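Local coordinates for In2-1 family protein, glutathione transferase lambda3 (Populus trichocarpa, PDB 4PQI) that probably acts as a monomeric Lambda-class glutathione transferase with thiol-transferase activity, binding glutathione in a GST fold, as a member of a class specific to terrestrial plants, at residues A16-L28 and Q68-P80. Sequence-based numbering, arbitrary orientation.
Sequences APPLDATAEQPPL and QNRPAWYPEKVYP. With GSH (glutathione), chain B.
Ala21 and Pro71 bring the two backbones closest, their CA atoms 3.8 Å apart, where the type I turn Asp20–Ala23 meets the loop leading into helix 73-78 and a water joins Ala21 O to Ala72 N. From there residues 23-25 wrap from the edge of the Trp73 indole, at Ala23, onto one face, at Gln25. Trp73 NE1 donates to Ala23 O at 2.9 Å and 164°; the oxygen lies in the ring plane, although the donor stands above the carbonyl plane. Gln25 covers one indole face: its CB is 3.5 Å from the centroid of the five-membered ring, a CH-pi contact 4° off the normal, and its amide lies only 7° from parallel to the ring. Pro71 CB approaches the opposite face. In the thioredoxin-like N-terminal domain of this GST, helix 73-78 follows strand 60-64, and the indole also touches Tyr36 of strand 33-37. Replacing Trp73 by an alanine would probably leave Ala23 O without this donor and Gln25 and Pro71 without the ring between them. Farther along, Gln25 NE2 meets Val78 CG2 at 3.5 Å in a van der Waals contact. On the ligand side, Arg70 NH1 and NH2 both donate to glutathione O31, at 2.9 and 3.0 Å, with that oxygen at the guanidinium edge, while Asn82 and Leu67 also bind this guanidinium.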
ATOM      1  N   ALA A  16     -10.896  14.975  -2.176  1.00 55.58           N
ATOM      2  CA  ALA A  16     -12.146  15.317  -1.484  1.00 57.37           C
ATOM      3  C   ALA A  16     -12.072  14.954  -0.001  1.00 54.49           C
ATOM      4  O   ALA A  16     -11.384  14.002   0.366  1.00 52.01           O
ATOM      5  CB  ALA A  16     -13.325  14.598  -2.141  1.00 56.78           C
ATOM      6  N   PRO A  17     -12.782  15.709   0.861  1.00 55.54           N
ATOM      7  CA  PRO A  17     -12.773  15.406   2.298  1.00 54.14           C
ATOM      8  C   PRO A  17     -13.396  14.035   2.563  1.00 51.29           C
ATOM      9  O   PRO A  17     -14.284  13.615   1.824  1.00 53.64           O
ATOM     10  CB  PRO A  17     -13.644  16.528   2.906  1.00 59.26           C
ATOM     11  CG  PRO A  17     -13.657  17.609   1.886  1.00 61.04           C
ATOM     12  CD  PRO A  17     -13.590  16.904   0.559  1.00 60.23           C
ATOM     13  N   PRO A  18     -12.910  13.316   3.581  1.00 49.24           N
ATOM     14  CA  PRO A  18     -13.532  12.012   3.829  1.00 49.84           C
ATOM     15  C   PRO A  18     -14.989  12.159   4.294  1.00 49.43           C
ATOM     16  O   PRO A  18     -15.348  13.168   4.912  1.00 47.44           O
ATOM     17  CB  PRO A  18     -12.652  11.405   4.930  1.00 51.86           C
ATOM     18  CG  PRO A  18     -11.975  12.594   5.571  1.00 55.04           C
ATOM     19  CD  PRO A  18     -11.749  13.561   4.453  1.00 51.90           C
ATOM     20  N   LEU A  19     -15.813  11.164   3.975  1.00 44.42           N
ATOM     21  CA  LEU A  19     -17.234  11.171   4.321  1.00 42.58           C
ATOM     22  C   LEU A  19     -17.466  10.685   5.748  1.00 45.97           C
ATOM     23  O   LEU A  19     -17.022   9.589   6.110  1.00 47.08           O
ATOM     24  CB  LEU A  19     -17.985  10.235   3.375  1.00 35.34           C
ATOM     25  CG  LEU A  19     -17.867  10.510   1.877  1.00 36.89           C
ATOM     26  CD1 LEU A  19     -18.633   9.438   1.073  1.00 35.21           C
ATOM     27  CD2 LEU A  19     -18.372  11.881   1.555  1.00 35.76           C
ATOM     28  N   ASP A  20     -18.195  11.467   6.539  1.00 46.81           N
ATOM     29  CA  ASP A  20     -18.512  11.066   7.906  1.00 45.80           C
ATOM     30  C   ASP A  20     -19.813  10.275   7.996  1.00 44.36           C
ATOM     31  O   ASP A  20     -20.438   9.961   6.978  1.00 47.43           O
ATOM     32  CB  ASP A  20     -18.579  12.282   8.834  1.00 51.47           C
ATOM     33  CG  ASP A  20     -19.704  13.246   8.474  1.00 57.67           C
ATOM     34  OD1 ASP A  20     -20.734  12.822   7.910  1.00 59.97           O
ATOM     35  OD2 ASP A  20     -19.563  14.451   8.767  1.00 59.38           O
ATOM     36  N   ALA A  21     -20.237  10.000   9.227  1.00 42.39           N
ATOM     37  CA  ALA A  21     -21.372   9.120   9.473  1.00 37.54           C
ATOM     38  C   ALA A  21     -22.669   9.601   8.841  1.00 39.62           C
ATOM     39  O   ALA A  21     -23.527   8.791   8.541  1.00 42.05           O
ATOM     40  CB  ALA A  21     -21.563   8.887  10.964  1.00 34.41           C
ATOM     41  N   THR A  22     -22.814  10.917   8.671  1.00 39.72           N
ATOM     42  CA  THR A  22     -24.038  11.492   8.125  1.00 34.76           C
ATOM     43  C   THR A  22     -23.979  11.738   6.608  1.00 37.88           C
ATOM     44  O   THR A  22     -24.947  12.246   6.031  1.00 37.23           O
ATOM     45  CB  THR A  22     -24.403  12.824   8.815  1.00 42.92           C
ATOM     46  OG1 THR A  22     -23.401  13.799   8.524  1.00 42.87           O
ATOM     47  CG2 THR A  22     -24.529  12.654  10.329  1.00 39.97           C
ATOM     48  N   ALA A  23     -22.855  11.412   5.968  1.00 39.54           N
ATOM     49  CA  ALA A  23     -22.698  11.676   4.526  1.00 45.58           C
ATOM     50  C   ALA A  23     -23.651  10.872   3.625  1.00 44.19           C
ATOM     51  O   ALA A  23     -24.016   9.727   3.923  1.00 41.41           O
ATOM     52  CB  ALA A  23     -21.260  11.453   4.086  1.00 46.23           C
ATOM     53  N   GLU A  24     -24.032  11.483   2.508  1.00 44.08           N
ATOM     54  CA  GLU A  24     -24.865  10.810   1.530  1.00 44.64           C
ATOM     55  C   GLU A  24     -24.079   9.680   0.906  1.00 40.57           C
ATOM     56  O   GLU A  24     -22.849   9.736   0.785  1.00 36.50           O
ATOM     57  CB  GLU A  24     -25.308  11.766   0.426  1.00 48.50           C
ATOM     58  CG  GLU A  24     -26.157  12.912   0.916  1.00 53.08           C
ATOM     59  CD  GLU A  24     -27.614  12.539   0.956  1.00 61.09           C
ATOM     60  OE1 GLU A  24     -28.106  12.170   2.045  1.00 63.46           O
ATOM     61  OE2 GLU A  24     -28.263  12.599  -0.113  1.00 62.28           O
ATOM     62  N   GLN A  25     -24.797   8.657   0.483  1.00 40.87           N
ATOM     63  CA  GLN A  25     -24.156   7.532  -0.159  1.00 38.35           C
ATOM     64  C   GLN A  25     -24.028   7.794  -1.667  1.00 41.17           C
ATOM     65  O   GLN A  25     -25.010   8.193  -2.297  1.00 42.82           O
ATOM     66  CB  GLN A  25     -24.978   6.269   0.095  1.00 34.80           C
ATOM     67  CG  GLN A  25     -24.318   5.027  -0.518  1.00 31.82           C
ATOM     68  CD  GLN A  25     -25.174   3.774  -0.418  1.00 36.94           C
ATOM     69  OE1 GLN A  25     -26.248   3.790   0.174  1.00 40.19           O
ATOM     70  NE2 GLN A  25     -24.695   2.678  -1.015  1.00 36.17           N
ATOM     71  N   PRO A  26     -22.820   7.589  -2.245  1.00 42.77           N
ATOM     72  CA  PRO A  26     -22.646   7.660  -3.709  1.00 46.79           C
ATOM     73  C   PRO A  26     -23.523   6.613  -4.381  1.00 44.39           C
ATOM     74  O   PRO A  26     -23.769   5.577  -3.765  1.00 44.24           O
ATOM     75  CB  PRO A  26     -21.181   7.270  -3.920  1.00 44.39           C
ATOM     76  CG  PRO A  26     -20.524   7.427  -2.583  1.00 43.30           C
ATOM     77  CD  PRO A  26     -21.588   7.145  -1.565  1.00 39.90           C
ATOM     78  N   PRO A  27     -24.009   6.887  -5.597  1.00 46.26           N
ATOM     79  CA  PRO A  27     -24.877   5.953  -6.319  1.00 45.08           C
ATOM     80  C   PRO A  27     -24.189   4.591  -6.431  1.00 41.35           C
ATOM     81  O   PRO A  27     -23.024   4.536  -6.809  1.00 42.76           O
ATOM     82  CB  PRO A  27     -25.015   6.610  -7.692  1.00 45.17           C
ATOM     83  CG  PRO A  27     -24.839   8.056  -7.425  1.00 49.34           C
ATOM     84  CD  PRO A  27     -23.818   8.147  -6.335  1.00 47.69           C
ATOM     85  N   LEU A  28     -24.891   3.524  -6.061  1.00 39.60           N
ATOM     86  CA  LEU A  28     -24.310   2.187  -6.023  1.00 38.03           C
ATOM     87  C   LEU A  28     -24.669   1.432  -7.304  1.00 37.34           C
ATOM     88  O   LEU A  28     -25.834   1.348  -7.662  1.00 38.23           O
ATOM     89  CB  LEU A  28     -24.818   1.430  -4.788  1.00 34.64           C
ATOM     90  CG  LEU A  28     -24.372  -0.026  -4.681  1.00 32.98           C
ATOM     91  CD1 LEU A  28     -22.854  -0.081  -4.546  1.00 33.50           C
ATOM     92  CD2 LEU A  28     -25.038  -0.738  -3.488  1.00 33.25           C
ATOM     93  N   GLN A  68     -13.271   5.847  11.937  1.00 48.94           N
ATOM     94  CA  GLN A  68     -13.698   6.023  13.332  1.00 53.05           C
ATOM     95  C   GLN A  68     -15.140   6.522  13.481  1.00 50.68           C
ATOM     96  O   GLN A  68     -15.706   6.499  14.584  1.00 51.46           O
ATOM     97  CB  GLN A  68     -12.739   6.950  14.080  1.00 62.11           C
ATOM     98  CG  GLN A  68     -11.569   6.213  14.687  1.00 72.56           C
ATOM     99  CD  GLN A  68     -12.019   4.966  15.432  1.00 80.47           C
ATOM    100  OE1 GLN A  68     -12.810   5.043  16.379  1.00 83.70           O
ATOM    101  NE2 GLN A  68     -11.534   3.807  14.994  1.00 81.22           N
ATOM    102  N   ASN A  69     -15.729   6.962  12.373  1.00 47.72           N
ATOM    103  CA  ASN A  69     -17.084   7.524  12.374  1.00 48.46           C
ATOM    104  C   ASN A  69     -17.681   7.358  10.974  1.00 44.56           C
ATOM    105  O   ASN A  69     -17.960   8.334  10.275  1.00 39.30           O
ATOM    106  CB  ASN A  69     -17.029   9.005  12.775  1.00 49.99           C
ATOM    107  CG  ASN A  69     -18.399   9.657  12.817  1.00 55.68           C
ATOM    108  OD1 ASN A  69     -19.361   9.080  13.320  1.00 56.48           O
ATOM    109  ND2 ASN A  69     -18.493  10.863  12.270  1.00 58.18           N
ATOM    110  N   ARG A  70     -17.848   6.109  10.552  1.00 38.56           N
ATOM    111  CA  ARG A  70     -18.146   5.837   9.155  1.00 39.16           C
ATOM    112  C   ARG A  70     -19.644   5.762   8.905  1.00 38.86           C
ATOM    113  O   ARG A  70     -20.404   5.414   9.801  1.00 37.76           O
ATOM    114  CB  ARG A  70     -17.436   4.549   8.696  1.00 38.59           C
ATOM    115  CG  ARG A  70     -18.130   3.242   9.042  1.00 43.03           C
ATOM    116  CD  ARG A  70     -17.171   2.065   8.826  1.00 42.89           C
ATOM    117  NE  ARG A  70     -16.096   2.076   9.819  1.00 42.03           N
ATOM    118  CZ  ARG A  70     -15.326   1.033  10.123  1.00 42.06           C
ATOM    119  NH1 ARG A  70     -15.503  -0.129   9.519  1.00 36.59           N
ATOM    120  NH2 ARG A  70     -14.382   1.148  11.057  1.00 40.24           N
ATOM    121  N   PRO A  71     -20.077   6.101   7.682  1.00 35.33           N
ATOM    122  CA  PRO A  71     -21.507   5.966   7.383  1.00 35.80           C
ATOM    123  C   PRO A  71     -21.930   4.508   7.502  1.00 37.07           C
ATOM    124  O   PRO A  71     -21.224   3.606   7.018  1.00 36.87           O
ATOM    125  CB  PRO A  71     -21.617   6.419   5.927  1.00 38.88           C
ATOM    126  CG  PRO A  71     -20.324   7.087   5.599  1.00 37.84           C
ATOM    127  CD  PRO A  71     -19.292   6.511   6.509  1.00 35.60           C
ATOM    128  N   ALA A  72     -23.045   4.294   8.192  1.00 35.11           N
ATOM    129  CA  ALA A  72     -23.633   2.982   8.371  1.00 37.24           C
ATOM    130  C   ALA A  72     -23.959   2.312   7.031  1.00 37.81           C
ATOM    131  O   ALA A  72     -23.981   1.081   6.950  1.00 37.42           O
ATOM    132  CB  ALA A  72     -24.911   3.091   9.240  1.00 34.85           C
ATOM    133  N   TRP A  73     -24.221   3.103   5.986  1.00 34.96           N
ATOM    134  CA  TRP A  73     -24.545   2.505   4.682  1.00 36.34           C
ATOM    135  C   TRP A  73     -23.403   1.680   4.081  1.00 34.77           C
ATOM    136  O   TRP A  73     -23.602   0.879   3.161  1.00 34.23           O
ATOM    137  CB  TRP A  73     -25.050   3.547   3.664  1.00 33.94           C
ATOM    138  CG  TRP A  73     -24.200   4.779   3.419  1.00 29.19           C
ATOM    139  CD1 TRP A  73     -24.513   6.071   3.789  1.00 32.88           C
ATOM    140  CD2 TRP A  73     -22.936   4.865   2.719  1.00 30.27           C
ATOM    141  NE1 TRP A  73     -23.517   6.931   3.391  1.00 32.52           N
ATOM    142  CE2 TRP A  73     -22.541   6.222   2.734  1.00 32.25           C
ATOM    143  CE3 TRP A  73     -22.096   3.927   2.103  1.00 34.05           C
ATOM    144  CZ2 TRP A  73     -21.360   6.665   2.148  1.00 31.99           C
ATOM    145  CZ3 TRP A  73     -20.904   4.373   1.522  1.00 34.95           C
ATOM    146  CH2 TRP A  73     -20.555   5.730   1.548  1.00 36.71           C
ATOM    147  N   TYR A  74     -22.198   1.868   4.593  1.00 36.19           N
ATOM    148  CA  TYR A  74     -21.071   1.120   4.043  1.00 38.48           C
ATOM    149  C   TYR A  74     -21.135  -0.398   4.386  1.00 34.99           C
ATOM    150  O   TYR A  74     -21.174  -1.236   3.476  1.00 30.49           O
ATOM    151  CB  TYR A  74     -19.731   1.804   4.375  1.00 34.37           C
ATOM    152  CG  TYR A  74     -18.543   1.099   3.771  1.00 34.29           C
ATOM    153  CD1 TYR A  74     -18.330   1.120   2.397  1.00 35.37           C
ATOM    154  CD2 TYR A  74     -17.636   0.417   4.571  1.00 32.67           C
ATOM    155  CE1 TYR A  74     -17.257   0.460   1.822  1.00 37.66           C
ATOM    156  CE2 TYR A  74     -16.538  -0.246   4.010  1.00 39.14           C
ATOM    157  CZ  TYR A  74     -16.361  -0.217   2.635  1.00 39.03           C
ATOM    158  OH  TYR A  74     -15.304  -0.857   2.062  1.00 39.36           O
ATOM    159  N   PRO A  75     -21.190  -0.762   5.686  1.00 36.77           N
ATOM    160  CA  PRO A  75     -21.381  -2.193   5.943  1.00 38.15           C
ATOM    161  C   PRO A  75     -22.771  -2.679   5.557  1.00 41.02           C
ATOM    162  O   PRO A  75     -22.893  -3.824   5.123  1.00 35.80           O
ATOM    163  CB  PRO A  75     -21.192  -2.313   7.464  1.00 36.02           C
ATOM    164  CG  PRO A  75     -21.455  -0.971   7.980  1.00 37.95           C
ATOM    165  CD  PRO A  75     -20.979  -0.010   6.938  1.00 37.65           C
ATOM    166  N   GLU A  76     -23.790  -1.828   5.693  1.00 39.10           N
ATOM    167  CA  GLU A  76     -25.157  -2.256   5.427  1.00 43.09           C
ATOM    168  C   GLU A  76     -25.462  -2.406   3.937  1.00 40.60           C
ATOM    169  O   GLU A  76     -26.155  -3.319   3.547  1.00 40.44           O
ATOM    170  CB  GLU A  76     -26.169  -1.310   6.086  1.00 46.54           C
ATOM    171  CG  GLU A  76     -26.160  -1.352   7.612  1.00 55.99           C
ATOM    172  CD  GLU A  76     -27.162  -0.374   8.248  1.00 61.36           C
ATOM    173  OE1 GLU A  76     -28.059   0.130   7.528  1.00 65.04           O
ATOM    174  OE2 GLU A  76     -27.046  -0.111   9.468  1.00 55.89           O
ATOM    175  N   LYS A  77     -24.934  -1.517   3.105  1.00 36.87           N
ATOM    176  CA  LYS A  77     -25.368  -1.452   1.713  1.00 36.35           C
ATOM    177  C   LYS A  77     -24.269  -1.678   0.678  1.00 38.76           C
ATOM    178  O   LYS A  77     -24.572  -1.960  -0.484  1.00 41.00           O
ATOM    179  CB  LYS A  77     -26.069  -0.115   1.440  1.00 33.25           C
ATOM    180  CG  LYS A  77     -27.430  -0.025   2.101  1.00 39.68           C
ATOM    181  CD  LYS A  77     -28.006   1.373   1.981  1.00 53.98           C
ATOM    182  CE  LYS A  77     -29.315   1.512   2.758  1.00 60.81           C
ATOM    183  NZ  LYS A  77     -29.735   2.950   2.862  1.00 62.88           N
ATOM    184  N   VAL A  78     -23.005  -1.562   1.084  1.00 32.24           N
ATOM    185  CA  VAL A  78     -21.920  -1.667   0.112  1.00 32.71           C
ATOM    186  C   VAL A  78     -21.091  -2.927   0.332  1.00 35.70           C
ATOM    187  O   VAL A  78     -20.958  -3.776  -0.577  1.00 36.42           O
ATOM    188  CB  VAL A  78     -21.014  -0.401   0.112  1.00 29.63           C
ATOM    189  CG1 VAL A  78     -19.863  -0.527  -0.889  1.00 27.79           C
ATOM    190  CG2 VAL A  78     -21.858   0.866  -0.200  1.00 29.88           C
ATOM    191  N   TYR A  79     -20.560  -3.076   1.540  1.00 29.36           N
ATOM    192  CA  TYR A  79     -19.533  -4.083   1.773  1.00 34.69           C
ATOM    193  C   TYR A  79     -19.604  -4.634   3.191  1.00 32.16           C
ATOM    194  O   TYR A  79     -19.029  -4.058   4.109  1.00 33.77           O
ATOM    195  CB  TYR A  79     -18.159  -3.467   1.501  1.00 35.22           C
ATOM    196  CG  TYR A  79     -17.017  -4.453   1.533  1.00 35.04           C
ATOM    197  CD1 TYR A  79     -16.958  -5.528   0.634  1.00 30.51           C
ATOM    198  CD2 TYR A  79     -15.986  -4.314   2.461  1.00 30.38           C
ATOM    199  CE1 TYR A  79     -15.890  -6.433   0.666  1.00 32.05           C
ATOM    200  CE2 TYR A  79     -14.938  -5.204   2.496  1.00 33.86           C
ATOM    201  CZ  TYR A  79     -14.896  -6.267   1.593  1.00 34.20           C
ATOM    202  OH  TYR A  79     -13.835  -7.142   1.651  1.00 37.16           O
ATOM    203  N   PRO A  80     -20.314  -5.754   3.365  1.00 34.41           N
ATOM    204  CA  PRO A  80     -20.557  -6.371   4.679  1.00 37.06           C
ATOM    205  C   PRO A  80     -19.307  -6.665   5.532  1.00 35.02           C
ATOM    206  O   PRO A  80     -19.384  -6.467   6.729  1.00 31.67           O
ATOM    207  CB  PRO A  80     -21.340  -7.644   4.327  1.00 38.94           C
ATOM    208  CG  PRO A  80     -22.077  -7.256   3.089  1.00 37.96           C
ATOM    209  CD  PRO A  80     -21.081  -6.426   2.300  1.00 34.20           C
TER
HETATM  210  N1  GSH B 301      -6.755  -7.855   4.694  0.62 37.19           N
HETATM  211  CA1 GSH B 301      -7.414  -6.599   4.367  0.62 37.55           C
HETATM  212  C1  GSH B 301      -6.833  -6.025   3.099  0.62 37.41           C
HETATM  213  O11 GSH B 301      -7.538  -5.413   2.266  0.62 37.92           O
HETATM  214  O12 GSH B 301      -5.624  -6.174   2.844  0.62 36.87           O
HETATM  215  CB1 GSH B 301      -7.258  -5.634   5.541  0.62 36.86           C
HETATM  216  CG1 GSH B 301      -7.814  -4.244   5.252  0.62 36.34           C
HETATM  217  CD1 GSH B 301      -7.980  -3.513   6.568  0.62 37.66           C
HETATM  218  OE1 GSH B 301      -7.781  -4.194   7.777  0.62 38.32           O
HETATM  219  N2  GSH B 301      -8.301  -2.223   6.574  0.62 38.91           N
HETATM  220  CA2 GSH B 301      -8.485  -1.560   7.855  0.62 38.68           C
HETATM  221  C2  GSH B 301      -9.943  -1.423   8.192  0.62 38.42           C
HETATM  222  O2  GSH B 301     -10.895  -1.235   7.178  0.62 34.94           O
HETATM  223  CB2 GSH B 301      -7.834  -0.180   7.833  0.62 39.97           C
HETATM  224  SG2 GSH B 301      -6.068  -0.255   8.207  0.62 45.19           S
HETATM  225  N3  GSH B 301     -10.284  -1.469   9.469  0.62 40.98           N
HETATM  226  CA3 GSH B 301     -11.543  -0.904   9.915  0.62 43.77           C
HETATM  227  C3  GSH B 301     -12.379  -1.971  10.575  0.62 45.95           C
HETATM  228  O31 GSH B 301     -13.535  -1.709  10.992  0.62 46.90           O
HETATM  229  O32 GSH B 301     -11.917  -3.132  10.706  0.62 45.13           O
HETATM  230  O   HOH W   1     -24.359   6.304   9.590  1.00 36.47           O
HETATM  231  O   HOH W   2     -27.940   5.428   1.674  1.00 45.12           O